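Local coordinates for protein beta-lactamase OXA-2 (Salmonella typhimurium, PDB 1K38) that hydrolyses beta-lactam antibiotics such as oxacillin to substituted beta-amino acids, as a class D serine beta-lactamase that confers antibiotic resistance, at residues A[170-173]-A[174-178]; A[91-94]-A[95-99]; A[113-116]-A[117-120]. One frame throughout, in Å; residues are numbered along the deposited sequence. Where two conformers were deposited one is given.

From the N terminus the three contacts come in the order 2, 3, 1, each a single helical turn or helix end; none closes a long loop, and none nests in or crosses another. Contact 2 spans helix 92-97 and its exit toward the active site. Contact 3 follows on helix 113-122, away from the annotated sites, its centre about 23 Å from the centres of both others. Contact 1 ends helix 166-175 and starts strand 177-181, an outermost strand of the sheet within the chain. A salt bridge and apolar packing join contacts 1 and 2, tying the two helices together. Both also touch the second subunit.

Contact 1. Residues A[170-173]-A[174-178]; sequences RLVK and DLMIV
Leu171 and Leu175, one helical turn apart, meet through their branches, CD1 of Leu171 lying 4.0 Å from CG of Leu175. CG of Leu171, anti to the backbone N (chi1 175°), lies beside its own carbonyl carbon, which lets CD1 reach Leu175. In the backbone of the same turn Leu175 N donates to Leu171 O at 2.9 Å, a fairly straight bond of 158°, and CG of Leu175 presses on the same oxygen at 3.2 Å. This dense part is closed over by Leu62 and Thr58 of helix 56-64 and by residues of helix 92-97.

Val172 and Met176 touch more lightly, through one pair of side-chain atoms, CG1 and SD at 4.2 Å, while CG of Met176 stays 3.3 Å from Val172 O. Met176 N still donates to Val172 O at 3.1 Å. Protein rather than solvent closes this side: Ile55, Arg187 and, at Ile177, Ile177 of the second subunit. Here helix 166-175 gives way to strand 177-181, and the Met176 side chain, about 5 Å from that of Lys189, borders the probable substrate pocket.

On the polar flank the charged ends look outward from the turn. Arg170 makes a salt bridge with Glu70 of the second subunit, and Asp174 OD2 is shared by Arg93 of its own chain and Arg187 of the second subunit. Lys173 NZ is held by Asn160 OD1 and the carbonyls of Leu157 and Tyr158. Two positive partners on one buried carboxylate oxygen probably keep Asp174 ionised, adding paired charges across the dimer interface to apolar packing within the chain.

Contact 2. Residues A[91-94]-A[95-99]; sequences DLRS and AMRNS. With FMT (formic acid), chain C.
Over the centre of one face of the Arg97 guanidinium sits CD of Arg93, 3.5 Å from CZ of Arg97, while the two guanidinium planes stand 60° apart. The Arg93 chain bends at chi3 (-62°), sending its own flat group away from this face; NH2 goes to Asp174. Water 1 lies at the edge of the Arg93 guanidinium, in its plane, accepting from Arg93 NH1 at 3.1 Å and weakly from Arg97 NE. This shared acceptor, with Asp174, probably eases the approach of the two like charges.

At the start of helix 92-97, Asp91 and Ser94 form a capping box: Ser94 N donates to Asp91 OD1 at 2.9 Å, and Asp91 N returns a bond to Ser94 OG at 3.0 Å. At the other end Ser94 O takes two donors from opposite faces of its plane, Asn98 N and Asn98 ND2, both at 2.9 Å; the side-chain bond is the more bent, at 135°.

A Schellman motif ends the helix, joining Thr100 N to Ala95 O and, weakly, Ser99 N to Met96 O, with Ser99 at positive phi. Ser99 OG, beside Ser51, hydrogen-bonds to Lys189 NZ and lies 2.4 Å from O2 of a formic acid, probably from the crystallisation liquor, a separation so short that this bond's detail is doubtful.

Contact 3. Residues A[113-116]-A[117-120]; sequences DDKA and RRYL
The Lys115 chain crosses the Tyr119 side chain at a slant. Its CB lies 3.6 Å from NH2 of Arg118. CG, anti to the backbone N (chi1 -162°), comes 3.5 Å from CE2 of Tyr119, and CD follows the same ring carbon at 3.8 Å. Extended beyond CG, the chain carries CE to the phenol end, a tight 3.0 Å from Tyr119 OH. NZ passes the hydroxyl without a hydrogen bond; Tyr119 OH is bonded to Asp63 instead, while the ring stacks with Phe60 of helix 56-64.

Against the other flank of Lys115, Arg118 folds back at chi3 and lays one guanidinium face over CA of Lys115, offset toward the rim. On another side of helix 113-122, Asp113 and Arg117 form an i to i+4 salt bridge: Arg117 NE donates to Asp113 OD1 at 2.7 Å, on the syn side, although the bond is bent to 140° and the carboxylate and guanidinium planes stand 60° apart. Arg117 NH2 goes on to Ser131 OG.

Carried by one bent hydrogen bond and placed on an exposed aspartate, this ion pair is probably screened by solvent and limited in strength, whereas the Lys115 methylenes, rather than its charge, cover part of the buried Tyr119 side chain.

Contact 1. Residues A[170-173]-A[174-178]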
loop_
_atom_site.group_PDB
_atom_site.type_symbol
_atom_site.label_atom_id
_atom_site.label_comp_id
_atom_site.label_asym_id
_atom_site.label_seq_id
_atom_site.Cartn_x
_atom_site.Cartn_y
_atom_site.Cartn_z
ATOM N N ARG A 170 3.451 -8.590 -4.141
ATOM C CA ARG A 170 3.455 -7.301 -3.459
ATOM C C ARG A 170 2.733 -6.235 -4.281
ATOM O O ARG A 170 1.987 -5.421 -3.733
ATOM C CB ARG A 170 4.883 -6.846 -3.159
ATOM C CG ARG A 170 5.595 -7.736 -2.162
ATOM C CD ARG A 170 6.826 -7.058 -1.570
ATOM N NE ARG A 170 7.538 -7.974 -0.680
ATOM C CZ ARG A 170 7.082 -8.395 0.496
ATOM N NH1 ARG A 170 5.907 -7.976 0.959
ATOM N NH2 ARG A 170 7.783 -9.284 1.191
ATOM N N LEU A 171 2.945 -6.234 -5.594
ATOM C CA LEU A 171 2.272 -5.263 -6.443
ATOM C C LEU A 171 0.760 -5.444 -6.353
ATOM O O LEU A 171 0.021 -4.463 -6.238
ATOM C CB LEU A 171 2.726 -5.402 -7.901
ATOM C CG LEU A 171 1.997 -4.505 -8.911
ATOM C CD1 LEU A 171 2.019 -3.055 -8.435
ATOM C CD2 LEU A 171 2.658 -4.636 -10.289
ATOM N N VAL A 172 0.287 -6.686 -6.402
ATOM C CA VAL A 172 -1.149 -6.913 -6.321
ATOM C C VAL A 172 -1.701 -6.450 -4.971
ATOM O O VAL A 172 -2.763 -5.837 -4.919
ATOM C CB VAL A 172 -1.500 -8.401 -6.563
ATOM C CG1 VAL A 172 -2.978 -8.650 -6.267
ATOM C CG2 VAL A 172 -1.208 -8.764 -8.010
ATOM N N LYS A 173 -0.989 -6.727 -3.880
ATOM C CA LYS A 173 -1.473 -6.291 -2.569
ATOM C C LYS A 173 -1.510 -4.770 -2.485
ATOM O O LYS A 173 -2.341 -4.196 -1.778
ATOM C CB LYS A 173 -0.614 -6.888 -1.445
ATOM C CG LYS A 173 -0.925 -8.361 -1.209
ATOM C CD LYS A 173 -0.130 -8.962 -0.053
ATOM C CE LYS A 173 1.326 -9.193 -0.427
ATOM N NZ LYS A 173 2.079 -9.886 0.659
ATOM N N ASP A 174 -0.620 -4.108 -3.213
ATOM C CA ASP A 174 -0.616 -2.657 -3.211
ATOM C C ASP A 174 -1.805 -2.142 -4.030
ATOM O O ASP A 174 -2.480 -1.195 -3.631
ATOM C CB ASP A 174 0.692 -2.115 -3.779
ATOM C CG ASP A 174 0.958 -0.703 -3.322
ATOM O OD1 ASP A 174 1.721 -0.504 -2.338
ATOM O OD2 ASP A 174 0.366 0.203 -3.930
ATOM N N LEU A 175 -2.073 -2.780 -5.165
ATOM C CA LEU A 175 -3.194 -2.381 -6.017
ATOM C C LEU A 175 -4.533 -2.512 -5.280
ATOM O O LEU A 175 -5.482 -1.776 -5.558
ATOM C CB LEU A 175 -3.206 -3.233 -7.298
ATOM C CG LEU A 175 -2.002 -3.036 -8.229
ATOM C CD1 LEU A 175 -2.030 -4.081 -9.339
ATOM C CD2 LEU A 175 -2.030 -1.628 -8.815
ATOM N N MET A 176 -4.589 -3.438 -4.325
ATOM C CA MET A 176 -5.793 -3.691 -3.533
ATOM C C MET A 176 -6.083 -2.648 -2.451
ATOM O O MET A 176 -7.154 -2.670 -1.843
ATOM C CB MET A 176 -5.694 -5.065 -2.858
ATOM C CG MET A 176 -5.807 -6.256 -3.801
ATOM S SD MET A 176 -5.413 -7.801 -2.958
ATOM C CE MET A 176 -6.721 -7.861 -1.716
ATOM N N ILE A 177 -5.152 -1.734 -2.201
ATOM C CA ILE A 177 -5.381 -0.742 -1.152
ATOM C C ILE A 177 -6.608 0.116 -1.424
ATOM O O ILE A 177 -6.723 0.746 -2.477
ATOM C CB ILE A 177 -4.155 0.169 -0.964
ATOM C CG1 ILE A 177 -2.964 -0.668 -0.485
ATOM C CG2 ILE A 177 -4.467 1.263 0.052
ATOM C CD1 ILE A 177 -1.632 0.052 -0.600
ATOM N N VAL A 178 -7.514 0.137 -0.452
ATOM C CA VAL A 178 -8.751 0.905 -0.550
ATOM C C VAL A 178 -8.791 2.046 0.460
ATOM O O VAL A 178 -9.392 3.091 0.205
ATOM C CB VAL A 178 -9.983 -0.008 -0.316
ATOM C CG1 VAL A 178 -11.260 0.824 -0.256
ATOM C CG2 VAL A 178 -10.080 -1.035 -1.436
#

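Contact 2. Residues A[91-94]-A[95-99]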
loop_
_atom_site.group_PDB
_atom_site.type_symbol
_atom_site.label_atom_id
_atom_site.label_comp_id
_atom_site.label_asym_id
_atom_site.label_seq_id
_atom_site.Cartn_x
_atom_site.Cartn_y
_atom_site.Cartn_z
ATOM N N ASP A 91 -4.483 1.915 -16.306
ATOM C CA ASP A 91 -3.257 1.284 -15.839
ATOM C C ASP A 91 -3.784 0.218 -14.887
ATOM O O ASP A 91 -4.997 0.133 -14.671
ATOM C CB ASP A 91 -2.289 2.254 -15.130
ATOM C CG ASP A 91 -2.949 3.126 -14.072
ATOM O OD1 ASP A 91 -3.998 2.760 -13.505
ATOM O OD2 ASP A 91 -2.369 4.201 -13.790
ATOM N N LEU A 92 -2.914 -0.614 -14.331
ATOM C CA LEU A 92 -3.396 -1.659 -13.437
ATOM C C LEU A 92 -4.204 -1.170 -12.248
ATOM O O LEU A 92 -5.199 -1.790 -11.882
ATOM C CB LEU A 92 -2.237 -2.506 -12.919
ATOM C CG LEU A 92 -1.674 -3.562 -13.868
ATOM C CD1 LEU A 92 -0.513 -4.252 -13.188
ATOM C CD2 LEU A 92 -2.756 -4.570 -14.243
ATOM N N ARG A 93 -3.789 -0.067 -11.638
ATOM C CA ARG A 93 -4.510 0.420 -10.468
ATOM C C ARG A 93 -5.913 0.906 -10.800
ATOM O O ARG A 93 -6.853 0.634 -10.056
ATOM C CB ARG A 93 -3.723 1.525 -9.759
ATOM C CG ARG A 93 -4.169 1.734 -8.308
ATOM C CD ARG A 93 -3.279 2.738 -7.583
ATOM N NE ARG A 93 -1.889 2.297 -7.483
ATOM C CZ ARG A 93 -1.414 1.512 -6.520
ATOM N NH1 ARG A 93 -2.215 1.071 -5.557
ATOM N NH2 ARG A 93 -0.130 1.165 -6.519
ATOM N N SER A 94 -6.068 1.618 -11.912
ATOM C CA SER A 94 -7.395 2.096 -12.272
ATOM C C SER A 94 -8.269 0.915 -12.674
ATOM O O SER A 94 -9.457 0.888 -12.367
ATOM C CB SER A 94 -7.329 3.115 -13.419
ATOM O OG SER A 94 -6.837 2.537 -14.614
ATOM N N ALA A 95 -7.673 -0.071 -13.343
ATOM C CA ALA A 95 -8.418 -1.246 -13.780
ATOM C C ALA A 95 -8.939 -2.040 -12.586
ATOM O O ALA A 95 -10.059 -2.547 -12.612
ATOM C CB ALA A 95 -7.538 -2.134 -14.664
ATOM N N MET A 96 -8.112 -2.126 -11.551
ATOM C CA MET A 96 -8.446 -2.845 -10.330
ATOM C C MET A 96 -9.520 -2.094 -9.551
ATOM O O MET A 96 -10.543 -2.662 -9.166
ATOM C CB MET A 96 -7.193 -2.981 -9.459
ATOM C CG MET A 96 -7.351 -3.886 -8.252
ATOM S SD MET A 96 -7.260 -5.622 -8.710
ATOM C CE MET A 96 -5.490 -5.898 -8.649
ATOM N N ARG A 97 -9.269 -0.809 -9.334
ATOM C CA ARG A 97 -10.166 0.066 -8.580
ATOM C C ARG A 97 -11.546 0.182 -9.214
ATOM O O ARG A 97 -12.558 0.265 -8.510
ATOM C CB ARG A 97 -9.560 1.466 -8.459
ATOM C CG ARG A 97 -8.426 1.587 -7.447
ATOM C CD ARG A 97 -7.821 2.986 -7.462
ATOM N NE ARG A 97 -6.904 3.207 -6.342
ATOM C CZ ARG A 97 -6.105 4.266 -6.231
ATOM N NH1 ARG A 97 -6.102 5.201 -7.175
ATOM N NH2 ARG A 97 -5.320 4.402 -5.166
ATOM N N ASN A 98 -11.587 0.184 -10.543
ATOM C CA ASN A 98 -12.850 0.328 -11.266
ATOM C C ASN A 98 -13.407 -0.957 -11.863
ATOM O O ASN A 98 -14.411 -0.918 -12.576
ATOM C CB ASN A 98 -12.685 1.358 -12.387
ATOM C CG ASN A 98 -12.342 2.734 -11.866
ATOM O OD1 ASN A 98 -13.157 3.383 -11.212
ATOM N ND2 ASN A 98 -11.128 3.191 -12.153
ATOM N N SER A 99 -12.770 -2.089 -11.577
ATOM C CA SER A 99 -13.210 -3.375 -12.120
ATOM C C SER A 99 -13.379 -3.254 -13.632
ATOM O O SER A 99 -14.395 -3.668 -14.197
ATOM C CB SER A 99 -14.532 -3.806 -11.483
ATOM O OG SER A 99 -14.356 -4.101 -10.110
HETATM C C FMT C . -17.823 -4.963 -9.070
HETATM O O1 FMT C . -18.868 -4.267 -8.228
HETATM O O2 FMT C . -16.421 -4.362 -8.847
HETATM O O HOH W 1 -5.244 0.968 -4.938
#

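Contact 3. Residues A[113-116]-A[117-120]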
loop_
_atom_site.group_PDB
_atom_site.type_symbol
_atom_site.label_atom_id
_atom_site.label_comp_id
_atom_site.label_asym_id
_atom_site.label_seq_id
_atom_site.Cartn_x
_atom_site.Cartn_y
_atom_site.Cartn_z
ATOM N N ASP A 113 -6.339 -20.110 -22.915
ATOM C CA ASP A 113 -7.048 -21.072 -22.077
ATOM C C ASP A 113 -6.150 -22.112 -21.417
ATOM O O ASP A 113 -6.291 -22.393 -20.228
ATOM C CB ASP A 113 -8.138 -21.775 -22.891
ATOM C CG ASP A 113 -8.791 -22.914 -22.127
ATOM O OD1 ASP A 113 -8.202 -24.015 -22.079
ATOM O OD2 ASP A 113 -9.888 -22.706 -21.566
ATOM N N ASP A 114 -5.233 -22.689 -22.185
ATOM C CA ASP A 114 -4.336 -23.702 -21.643
ATOM C C ASP A 114 -3.537 -23.193 -20.451
ATOM O O ASP A 114 -3.469 -23.852 -19.414
ATOM C CB ASP A 114 -3.375 -24.198 -22.725
ATOM C CG ASP A 114 -4.082 -24.969 -23.822
ATOM O OD1 ASP A 114 -4.847 -25.900 -23.494
ATOM O OD2 ASP A 114 -3.867 -24.650 -25.011
ATOM N N LYS A 115 -2.933 -22.019 -20.599
ATOM C CA LYS A 115 -2.134 -21.448 -19.526
ATOM C C LYS A 115 -3.018 -21.040 -18.350
ATOM O O LYS A 115 -2.625 -21.189 -17.192
ATOM C CB LYS A 115 -1.342 -20.243 -20.042
ATOM C CG LYS A 115 -0.179 -19.850 -19.148
ATOM C CD LYS A 115 0.719 -18.810 -19.805
ATOM C CE LYS A 115 1.948 -18.541 -18.947
ATOM N NZ LYS A 115 2.877 -17.545 -19.554
ATOM N N ALA A 116 -4.212 -20.535 -18.646
ATOM C CA ALA A 116 -5.139 -20.124 -17.596
ATOM C C ALA A 116 -5.490 -21.322 -16.720
ATOM O O ALA A 116 -5.599 -21.198 -15.502
ATOM C CB ALA A 116 -6.398 -19.536 -18.210
ATOM N N ARG A 117 -5.670 -22.482 -17.347
ATOM C CA ARG A 117 -5.991 -23.695 -16.609
ATOM C C ARG A 117 -4.827 -24.082 -15.708
ATOM O O ARG A 117 -5.028 -24.453 -14.552
ATOM C CB ARG A 117 -6.303 -24.845 -17.572
ATOM C CG ARG A 117 -7.595 -24.667 -18.343
ATOM C CD ARG A 117 -7.823 -25.788 -19.349
ATOM N NE ARG A 117 -9.068 -25.600 -20.092
ATOM C CZ ARG A 117 -10.284 -25.779 -19.584
ATOM N NH1 ARG A 117 -10.431 -26.158 -18.323
ATOM N NH2 ARG A 117 -11.357 -25.570 -20.338
ATOM N N ARG A 118 -3.607 -23.997 -16.235
ATOM C CA ARG A 118 -2.428 -24.339 -15.450
ATOM C C ARG A 118 -2.262 -23.400 -14.257
ATOM O O ARG A 118 -1.945 -23.843 -13.157
ATOM C CB ARG A 118 -1.168 -24.303 -16.318
ATOM C CG ARG A 118 -1.039 -25.488 -17.268
ATOM C CD ARG A 118 0.369 -25.595 -17.839
ATOM N NE ARG A 118 0.690 -24.496 -18.748
ATOM C CZ ARG A 118 0.138 -24.332 -19.946
ATOM N NH1 ARG A 118 -0.767 -25.195 -20.387
ATOM N NH2 ARG A 118 0.491 -23.302 -20.705
ATOM N N TYR A 119 -2.477 -22.106 -14.478
ATOM C CA TYR A 119 -2.356 -21.127 -13.398
ATOM C C TYR A 119 -3.387 -21.397 -12.308
ATOM O O TYR A 119 -3.062 -21.399 -11.118
ATOM C CB TYR A 119 -2.562 -19.703 -13.921
ATOM C CG TYR A 119 -1.357 -19.070 -14.574
ATOM C CD1 TYR A 119 -0.105 -19.101 -13.959
ATOM C CD2 TYR A 119 -1.482 -18.379 -15.778
ATOM C CE1 TYR A 119 0.992 -18.455 -14.529
ATOM C CE2 TYR A 119 -0.394 -17.730 -16.354
ATOM C CZ TYR A 119 0.836 -17.772 -15.724
ATOM O OH TYR A 119 1.904 -17.115 -16.289
ATOM N N LEU A 120 -4.633 -21.621 -12.717
ATOM C CA LEU A 120 -5.704 -21.882 -11.760
ATOM C C LEU A 120 -5.419 -23.135 -10.949
ATOM O O LEU A 120 -5.690 -23.185 -9.749
ATOM C CB LEU A 120 -7.046 -22.017 -12.489
ATOM C CG LEU A 120 -7.665 -20.709 -12.991
ATOM C CD1 LEU A 120 -8.799 -21.000 -13.973
ATOM C CD2 LEU A 120 -8.171 -19.907 -11.797
#